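Local coordinates for A1 protein (Enterobacteria phage Qbeta, PDB 3RLK) that serves as a minor, read-through-extended coat protein of the virion, probably needed for infectivity, at residues His151-Pro163 / Lys175-Val189. Numbering follows the deposited sequence.
Sequences HADGVIVGFWRDP and KFDKTKCPIQAVIVV
Val-155 and Ile-187 form a hydrogen-bonded antiparallel pair, each backbone N donating to the other's O at 2.8 Å. Val-157 N continues the pairing to Ala-185 O, Val-189 N bonds to Asp-153 O and Phe-159 N to Pro-182 O; beyond the strands Arg-161 N reaches Lys-180 O at 2.8 Å. The carbonyl of Val-157 takes two donors, Gln-184 N at 2.8 Å and Ala-185 N at 3.3 Å, both in its plane. Gln-184 and Ala-185 thus face one residue, a classic beta bulge that shifts the register before Gly-158 meets Ile-183.

Apolar side chains line both faces. On one, Val-157 CG2 lies 4.0 Å from Ile-187 CD1, and Val-155 CG2 meets Val-189 CG1. On the other, Ile-156 CG2 touches Ile-183 CG2 while its CG1 branch runs alongside Val-186; helix 144-147 covers Ile-156 and Val-186. The strands 154-159 and 183-188 are the centre and one margin of a three-stranded antiparallel sheet, with strand 96-98 on the other side of 154-159, in the read-through domain.

Past the sheet, Trp-160 points CZ3 at the centre of the Phe-176 ring, an edge-to-face pair with planes at 64°. With CG anti to the backbone N (chi1 -171°), its indole runs beside Lys-180; Lys-180 O sits over one indole face near the rim, Cys-181 CB approaches CE3 to 3.5 Å, and Cys-181 SG lies at the ring edge.

Among the polar side chains, Lys-180, extended beyond CG, runs its methylenes beside Asp-162 OD2 and gives NZ to Lys-175 O; the two charges stay beyond salt-bridge range, and Asp-162 OD1 is hydrogen-bonded to Ser-164. One water donates to Asp-153 OD2 and Val-189 O, while Tyr-85 OH hydrogen-bonds to Asp-153 OD1. Another links Arg-161 NH1 to Thr-179 O; the same guanidinium forms a salt bridge with Asp-20.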
loop_
_atom_site.group_PDB
_atom_site.type_symbol
_atom_site.label_atom_id
_atom_site.label_comp_id
_atom_site.label_asym_id
_atom_site.label_seq_id
_atom_site.Cartn_x
_atom_site.Cartn_y
_atom_site.Cartn_z
ATOM N N HIS A 151 10.520 -12.848 -5.505
ATOM C CA HIS A 151 9.931 -12.944 -6.873
ATOM C C HIS A 151 8.456 -12.592 -7.062
ATOM O O HIS A 151 7.927 -12.797 -8.177
ATOM C CB HIS A 151 10.213 -14.296 -7.563
ATOM C CG HIS A 151 11.628 -14.413 -8.090
ATOM N ND1 HIS A 151 12.318 -15.607 -8.123
ATOM C CD2 HIS A 151 12.498 -13.464 -8.547
ATOM C CE1 HIS A 151 13.533 -15.400 -8.615
ATOM N NE2 HIS A 151 13.677 -14.109 -8.860
ATOM N N ALA A 152 7.781 -12.101 -6.024
ATOM C CA ALA A 152 6.360 -11.701 -6.204
ATOM C C ALA A 152 6.244 -10.433 -7.075
ATOM O O ALA A 152 5.222 -10.227 -7.781
ATOM C CB ALA A 152 5.658 -11.405 -4.859
ATOM N N ASP A 153 7.301 -9.635 -7.024
ATOM C CA ASP A 153 7.372 -8.349 -7.726
ATOM C C ASP A 153 6.124 -7.456 -7.448
ATOM O O ASP A 153 5.587 -6.759 -8.352
ATOM C CB ASP A 153 7.466 -8.564 -9.224
ATOM C CG ASP A 153 8.733 -9.278 -9.629
ATOM O OD1 ASP A 153 9.695 -9.283 -8.825
ATOM O OD2 ASP A 153 8.686 -9.795 -10.763
ATOM N N GLY A 154 5.663 -7.507 -6.205
ATOM C CA GLY A 154 4.468 -6.750 -5.788
ATOM C C GLY A 154 4.815 -5.310 -5.522
ATOM O O GLY A 154 5.872 -5.014 -4.931
ATOM N N VAL A 155 3.940 -4.395 -5.963
ATOM C CA VAL A 155 4.071 -2.980 -5.662
ATOM C C VAL A 155 2.729 -2.403 -5.143
ATOM O O VAL A 155 1.627 -2.669 -5.693
ATOM C CB VAL A 155 4.479 -2.251 -6.977
ATOM C CG1 VAL A 155 4.690 -0.763 -6.782
ATOM C CG2 VAL A 155 5.717 -2.874 -7.520
ATOM N N ILE A 156 2.858 -1.623 -4.071
ATOM C CA ILE A 156 1.727 -0.862 -3.571
ATOM C C ILE A 156 1.905 0.529 -4.215
ATOM O O ILE A 156 2.930 1.241 -3.953
ATOM C CB ILE A 156 1.761 -0.727 -2.030
ATOM C CG1 ILE A 156 1.826 -2.116 -1.343
ATOM C CG2 ILE A 156 0.503 0.047 -1.532
ATOM C CD1 ILE A 156 2.369 -2.108 0.064
ATOM N N VAL A 157 0.866 0.914 -4.948
ATOM C CA VAL A 157 0.870 2.177 -5.694
ATOM C C VAL A 157 -0.042 3.177 -5.013
ATOM O O VAL A 157 -1.235 2.980 -4.894
ATOM C CB VAL A 157 0.431 2.010 -7.194
ATOM C CG1 VAL A 157 0.622 3.352 -7.926
ATOM C CG2 VAL A 157 1.295 0.955 -7.920
ATOM N N GLY A 158 0.540 4.280 -4.587
ATOM C CA GLY A 158 -0.266 5.395 -4.106
ATOM C C GLY A 158 -0.260 6.602 -5.049
ATOM O O GLY A 158 0.276 6.538 -6.148
ATOM N N PHE A 159 -0.970 7.655 -4.660
ATOM C CA PHE A 159 -0.999 8.832 -5.483
ATOM C C PHE A 159 -0.878 10.033 -4.571
ATOM O O PHE A 159 -1.643 10.195 -3.625
ATOM C CB PHE A 159 -2.220 8.894 -6.395
ATOM C CG PHE A 159 -2.269 10.145 -7.274
ATOM C CD1 PHE A 159 -1.859 10.116 -8.608
ATOM C CD2 PHE A 159 -2.778 11.351 -6.727
ATOM C CE1 PHE A 159 -1.855 11.287 -9.364
ATOM C CE2 PHE A 159 -2.774 12.554 -7.477
ATOM C CZ PHE A 159 -2.348 12.514 -8.780
ATOM N N TRP A 160 0.148 10.855 -4.842
ATOM C CA TRP A 160 0.514 11.972 -3.961
ATOM C C TRP A 160 -0.422 13.146 -4.231
ATOM O O TRP A 160 -0.460 13.734 -5.394
ATOM C CB TRP A 160 1.977 12.402 -4.232
ATOM C CG TRP A 160 2.420 13.352 -3.238
ATOM C CD1 TRP A 160 2.447 14.715 -3.348
ATOM C CD2 TRP A 160 2.921 13.044 -1.945
ATOM N NE1 TRP A 160 2.942 15.263 -2.195
ATOM C CE2 TRP A 160 3.197 14.265 -1.301
ATOM C CE3 TRP A 160 3.096 11.838 -1.230
ATOM C CZ2 TRP A 160 3.703 14.322 -0.028
ATOM C CZ3 TRP A 160 3.621 11.894 0.050
ATOM C CH2 TRP A 160 3.869 13.146 0.655
ATOM N N ARG A 161 -1.129 13.526 -3.168
ATOM C CA ARG A 161 -2.208 14.533 -3.217
ATOM C C ARG A 161 -1.802 15.842 -2.580
ATOM O O ARG A 161 -2.503 16.842 -2.743
ATOM C CB ARG A 161 -3.439 13.988 -2.465
ATOM C CG ARG A 161 -3.996 12.775 -3.202
ATOM C CD ARG A 161 -5.429 12.561 -2.791
ATOM N NE ARG A 161 -6.320 13.613 -3.315
ATOM C CZ ARG A 161 -7.401 14.072 -2.659
ATOM N NH1 ARG A 161 -7.755 13.532 -1.458
ATOM N NH2 ARG A 161 -8.206 15.017 -3.249
ATOM N N ASP A 162 -0.677 15.863 -1.851
ATOM C CA ASP A 162 -0.302 17.011 -1.016
ATOM C C ASP A 162 0.313 18.105 -1.907
ATOM O O ASP A 162 1.334 17.875 -2.550
ATOM C CB ASP A 162 0.672 16.581 0.105
ATOM C CG ASP A 162 0.994 17.708 1.137
ATOM O OD1 ASP A 162 0.768 18.907 0.906
ATOM O OD2 ASP A 162 1.503 17.388 2.232
ATOM N N PRO A 163 -0.337 19.302 -1.942
ATOM C CA PRO A 163 0.173 20.347 -2.795
ATOM C C PRO A 163 1.354 21.090 -2.173
ATOM O O PRO A 163 1.928 21.949 -2.848
ATOM C CB PRO A 163 -1.026 21.291 -2.934
ATOM C CG PRO A 163 -1.775 21.134 -1.524
ATOM C CD PRO A 163 -1.671 19.641 -1.372
ATOM N N LYS A 175 7.635 10.409 5.588
ATOM C CA LYS A 175 6.815 11.588 5.334
ATOM C C LYS A 175 5.466 11.245 4.705
ATOM O O LYS A 175 4.638 12.104 4.566
ATOM C CB LYS A 175 7.575 12.636 4.485
ATOM C CG LYS A 175 8.894 13.049 5.248
ATOM C CD LYS A 175 9.339 14.503 4.843
ATOM C CE LYS A 175 10.326 15.044 5.865
ATOM N NZ LYS A 175 11.523 14.159 5.710
ATOM N N PHE A 176 5.243 9.988 4.322
ATOM C CA PHE A 176 3.966 9.588 3.681
ATOM C C PHE A 176 2.898 9.176 4.707
ATOM O O PHE A 176 3.242 8.665 5.783
ATOM C CB PHE A 176 4.241 8.314 2.823
ATOM C CG PHE A 176 4.922 8.567 1.513
ATOM C CD1 PHE A 176 4.331 8.146 0.305
ATOM C CD2 PHE A 176 6.146 9.223 1.472
ATOM C CE1 PHE A 176 4.986 8.372 -0.935
ATOM C CE2 PHE A 176 6.834 9.460 0.236
ATOM C CZ PHE A 176 6.283 8.998 -0.953
ATOM N N ASP A 177 1.632 9.401 4.370
ATOM C CA ASP A 177 0.492 8.939 5.167
ATOM C C ASP A 177 -0.701 8.760 4.280
ATOM O O ASP A 177 -0.680 9.234 3.177
ATOM C CB ASP A 177 0.280 9.816 6.401
ATOM C CG ASP A 177 -0.348 11.190 6.098
ATOM O OD1 ASP A 177 -1.219 11.357 5.232
ATOM O OD2 ASP A 177 0.063 12.123 6.790
ATOM N N LYS A 178 -1.752 8.088 4.736
ATOM C CA LYS A 178 -2.848 7.785 3.844
ATOM C C LYS A 178 -3.651 8.976 3.333
ATOM O O LYS A 178 -4.340 8.824 2.323
ATOM C CB LYS A 178 -3.767 6.795 4.594
ATOM C CG LYS A 178 -4.514 7.514 5.714
ATOM C CD LYS A 178 -5.143 6.460 6.631
ATOM C CE LYS A 178 -6.134 7.079 7.536
ATOM N NZ LYS A 178 -7.090 6.028 8.017
ATOM N N THR A 179 -3.613 10.126 4.013
ATOM C CA THR A 179 -4.260 11.349 3.511
ATOM C C THR A 179 -3.407 12.098 2.416
ATOM O O THR A 179 -3.953 12.467 1.368
ATOM C CB THR A 179 -4.537 12.263 4.673
ATOM O OG1 THR A 179 -5.280 11.467 5.624
ATOM C CG2 THR A 179 -5.448 13.422 4.255
ATOM N N LYS A 180 -2.109 12.219 2.665
ATOM C CA LYS A 180 -1.178 12.766 1.690
ATOM C C LYS A 180 -1.053 11.891 0.473
ATOM O O LYS A 180 -0.822 12.410 -0.641
ATOM C CB LYS A 180 0.183 12.905 2.302
ATOM C CG LYS A 180 0.214 13.983 3.328
ATOM C CD LYS A 180 1.615 14.077 3.871
ATOM C CE LYS A 180 1.784 14.850 5.180
ATOM N NZ LYS A 180 3.290 14.805 5.462
ATOM N N CYS A 181 -1.092 10.567 0.681
ATOM C CA CYS A 181 -0.798 9.619 -0.412
ATOM C C CYS A 181 -1.619 8.319 -0.328
ATOM O O CYS A 181 -1.062 7.244 -0.027
ATOM C CB CYS A 181 0.703 9.333 -0.493
ATOM S SG CYS A 181 1.340 8.499 -1.960
ATOM N N PRO A 182 -2.921 8.400 -0.683
ATOM C CA PRO A 182 -3.736 7.205 -0.497
ATOM C C PRO A 182 -3.363 6.098 -1.486
ATOM O O PRO A 182 -2.903 6.373 -2.619
ATOM C CB PRO A 182 -5.167 7.709 -0.723
ATOM C CG PRO A 182 -4.997 8.989 -1.566
ATOM C CD PRO A 182 -3.759 9.589 -0.937
ATOM N N ILE A 183 -3.516 4.852 -1.013
ATOM C CA ILE A 183 -3.233 3.700 -1.897
ATOM C C ILE A 183 -4.294 3.632 -2.956
ATOM O O ILE A 183 -5.499 3.731 -2.647
ATOM C CB ILE A 183 -3.156 2.366 -1.061
ATOM C CG1 ILE A 183 -2.072 2.532 0.028
ATOM C CG2 ILE A 183 -3.074 1.082 -2.012
ATOM C CD1 ILE A 183 -2.090 1.493 1.173
ATOM N N GLN A 184 -3.875 3.399 -4.189
ATOM C CA GLN A 184 -4.806 3.308 -5.344
ATOM C C GLN A 184 -4.933 1.876 -5.765
ATOM O O GLN A 184 -5.987 1.472 -6.279
ATOM C CB GLN A 184 -4.216 4.061 -6.519
ATOM C CG GLN A 184 -3.798 5.538 -6.267
ATOM C CD GLN A 184 -4.994 6.359 -5.853
ATOM O OE1 GLN A 184 -5.091 6.787 -4.699
ATOM N NE2 GLN A 184 -5.980 6.432 -6.728
ATOM N N ALA A 185 -3.844 1.110 -5.653
ATOM C CA ALA A 185 -3.871 -0.304 -6.078
ATOM C C ALA A 185 -2.633 -1.063 -5.622
ATOM O O ALA A 185 -1.622 -0.454 -5.238
ATOM C CB ALA A 185 -4.038 -0.429 -7.602
ATOM N N VAL A 186 -2.720 -2.404 -5.632
ATOM C CA VAL A 186 -1.540 -3.250 -5.384
ATOM C C VAL A 186 -1.418 -4.005 -6.688
ATOM O O VAL A 186 -2.433 -4.602 -7.215
ATOM C CB VAL A 186 -1.737 -4.300 -4.197
ATOM C CG1 VAL A 186 -0.568 -5.329 -4.207
ATOM C CG2 VAL A 186 -1.771 -3.631 -2.839
ATOM N N ILE A 187 -0.206 -3.995 -7.262
ATOM C CA ILE A 187 -0.001 -4.653 -8.560
ATOM C C ILE A 187 1.172 -5.616 -8.509
ATOM O O ILE A 187 2.006 -5.539 -7.586
ATOM C CB ILE A 187 0.242 -3.607 -9.756
ATOM C CG1 ILE A 187 1.542 -2.838 -9.466
ATOM C CG2 ILE A 187 -0.898 -2.569 -9.782
ATOM C CD1 ILE A 187 1.980 -1.879 -10.642
ATOM N N VAL A 188 1.239 -6.460 -9.543
ATOM C CA VAL A 188 2.491 -7.116 -9.917
ATOM C C VAL A 188 3.128 -6.331 -11.111
ATOM O O VAL A 188 2.552 -6.252 -12.195
ATOM C CB VAL A 188 2.301 -8.627 -10.203
ATOM C CG1 VAL A 188 3.620 -9.210 -10.754
ATOM C CG2 VAL A 188 1.937 -9.443 -8.889
ATOM N N VAL A 189 4.263 -5.653 -10.881
ATOM C CA VAL A 189 4.830 -4.850 -11.988
ATOM C C VAL A 189 5.402 -5.772 -13.088
ATOM O O VAL A 189 6.255 -6.623 -12.807
ATOM C CB VAL A 189 5.835 -3.795 -11.497
ATOM C CG1 VAL A 189 7.006 -4.447 -10.772
ATOM C CG2 VAL A 189 6.308 -2.877 -12.642
HETATM O O HOH W 1 6.868 -9.236 -12.618
HETATM O O HOH W 2 -6.451 12.052 0.513
#